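Local atomic coordinates of tRNA threonylcarbamoyladenosine biosynthesis protein TsaB (Pseudomonas aeruginosa, PDB entry 5BR9), a protein that probably takes part in forming the threonylcarbamoyladenosine modification of tRNA, as a TsaB member of the KAE1/TsaD family. Residues A187-A190 and S191-P194. Residues are numbered along the deposited sequence; the frame is centred on the assembly and turned at random.
Sequences ALDA and SLLP
Asp189 OD1 accepts a hydrogen bond from the backbone N of Ser191, two residues on, at 3.0 Å and with an N-H...O angle of 153°. The N-H comes from above the carboxylate plane, 39° out of it. This side-chain acceptor to backbone N-H two residues later closes an Asx turn, built upon the type I beta turn that runs from Asp189 to Leu192. In Asp189, CG anti to the backbone N (chi1 -175°) lies beside the carbonyl carbon, which brings the carboxylate to the Ser191 N-H. The hydroxyl of Ser191 approaches the same oxygen, its OG 3.0 Å from Asp189 OD1; OG sits between the backbone N and carbonyl carbon of its own residue, turned back toward Asp189. Further round the turn, the N of Leu192 stands 3.4 Å from Asp189 OD1. The second carboxylate oxygen faces carbon instead: Asp189 OD2 rests 3.7 Å from CB of Leu192, and 3.8 Å from its CD1. The Asp189 and Leu192 side chains cross at about a right angle. Leu192 itself is buried and packs on Arg110 and Glu114 of helix 103-115. Upstream, backbone hydrogen bonds from Asp189 to Gly170 and Gly172 tie edge strand 187-189 to its parallel neighbour, strand 168-171. Beyond the turn the chain heads for helix 196-208, with Leu193 O hydrogen-bonded to Arg110 NH1 and Pro194 set against Asp103 and Ile106. Chemically, OD1 takes the N-H of Ser191 and lies close to its hydroxyl while OD2 lies along aliphatic carbon; such N-H contact would be expected to favour the charged carboxylate and help hold it over the turn as the chain leaves the sheet.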
ATOM      1  N   ALA A 187      14.100  -0.574  34.218  1.00 35.01           N
ATOM      2  CA  ALA A 187      14.854  -0.366  32.994  1.00 35.64           C
ATOM      3  C   ALA A 187      13.979  -0.256  31.744  1.00 35.09           C
ATOM      4  O   ALA A 187      12.948  -0.917  31.623  1.00 34.87           O
ATOM      5  CB  ALA A 187      15.855  -1.493  32.826  1.00 33.40           C
ATOM      6  N   LEU A 188      14.408   0.570  30.799  1.00 37.99           N
ATOM      7  CA  LEU A 188      13.685   0.716  29.543  1.00 33.34           C
ATOM      8  C   LEU A 188      14.611   1.008  28.352  1.00 29.93           C
ATOM      9  O   LEU A 188      15.782   1.333  28.517  1.00 33.29           O
ATOM     10  CB  LEU A 188      12.619   1.821  29.678  1.00 27.89           C
ATOM     11  CG  LEU A 188      12.991   3.210  30.201  1.00 30.95           C
ATOM     12  CD1 LEU A 188      13.702   4.036  29.151  1.00 30.82           C
ATOM     13  CD2 LEU A 188      11.748   3.941  30.668  1.00 32.64           C
ATOM     14  N   ASP A 189      14.068   0.879  27.148  1.00 24.22           N
ATOM     15  CA  ASP A 189      14.777   1.258  25.946  1.00 24.52           C
ATOM     16  C   ASP A 189      13.797   2.014  25.053  1.00 24.75           C
ATOM     17  O   ASP A 189      12.990   1.404  24.357  1.00 25.34           O
ATOM     18  CB  ASP A 189      15.339   0.030  25.203  1.00 30.53           C
ATOM     19  CG  ASP A 189      16.202   0.406  23.983  1.00 38.01           C
ATOM     20  OD1 ASP A 189      16.259   1.603  23.596  1.00 33.47           O
ATOM     21  OD2 ASP A 189      16.814  -0.511  23.386  1.00 45.39           O
ATOM     22  N   ALA A 190      13.883   3.338  25.059  1.00 22.95           N
ATOM     23  CA  ALA A 190      12.944   4.145  24.302  1.00 29.90           C
ATOM     24  C   ALA A 190      13.315   4.226  22.802  1.00 28.48           C
ATOM     25  O   ALA A 190      12.605   4.835  22.009  1.00 33.32           O
ATOM     26  CB  ALA A 190      12.870   5.536  24.909  1.00 20.22           C
ATOM     27  N   SER A 191      14.418   3.615  22.403  1.00 26.60           N
ATOM     28  CA  SER A 191      14.785   3.667  20.990  1.00 33.59           C
ATOM     29  C   SER A 191      14.606   2.315  20.274  1.00 33.61           C
ATOM     30  O   SER A 191      14.861   2.197  19.073  1.00 37.07           O
ATOM     31  CB  SER A 191      16.216   4.168  20.831  1.00 34.61           C
ATOM     32  OG  SER A 191      17.121   3.121  21.107  1.00 46.45           O
ATOM     33  N   LEU A 192      14.156   1.302  21.001  1.00 32.12           N
ATOM     34  CA  LEU A 192      13.936  -0.019  20.392  1.00 28.83           C
ATOM     35  C   LEU A 192      12.804  -0.032  19.366  1.00 26.50           C
ATOM     36  O   LEU A 192      11.701   0.480  19.615  1.00 27.07           O
ATOM     37  CB  LEU A 192      13.643  -1.070  21.467  1.00 31.06           C
ATOM     38  CG  LEU A 192      13.851  -2.505  20.981  1.00 31.98           C
ATOM     39  CD1 LEU A 192      15.361  -2.819  20.803  1.00 20.62           C
ATOM     40  CD2 LEU A 192      13.158  -3.489  21.918  1.00 24.72           C
ATOM     41  N   LEU A 193      13.086  -0.658  18.228  1.00 23.02           N
ATOM     42  CA  LEU A 193      12.185  -0.715  17.089  1.00 24.53           C
ATOM     43  C   LEU A 193      11.831  -2.182  16.769  1.00 25.72           C
ATOM     44  O   LEU A 193      12.503  -3.088  17.239  1.00 23.38           O
ATOM     45  CB  LEU A 193      12.839  -0.032  15.874  1.00 26.30           C
ATOM     46  CG  LEU A 193      13.185   1.460  16.010  1.00 25.64           C
ATOM     47  CD1 LEU A 193      13.799   2.007  14.721  1.00 20.83           C
ATOM     48  CD2 LEU A 193      11.934   2.278  16.393  1.00 23.01           C
ATOM     49  N   PRO A 194      10.738  -2.413  16.017  1.00 27.08           N
ATOM     50  CA  PRO A 194      10.381  -3.755  15.551  1.00 29.89           C
ATOM     51  C   PRO A 194      11.463  -4.364  14.666  1.00 28.59           C
ATOM     52  O   PRO A 194      12.154  -3.641  13.983  1.00 35.25           O
ATOM     53  CB  PRO A 194       9.101  -3.519  14.747  1.00 29.69           C
ATOM     54  CG  PRO A 194       8.522  -2.302  15.328  1.00 29.57           C
ATOM     55  CD  PRO A 194       9.688  -1.431  15.683  1.00 26.71           C
TER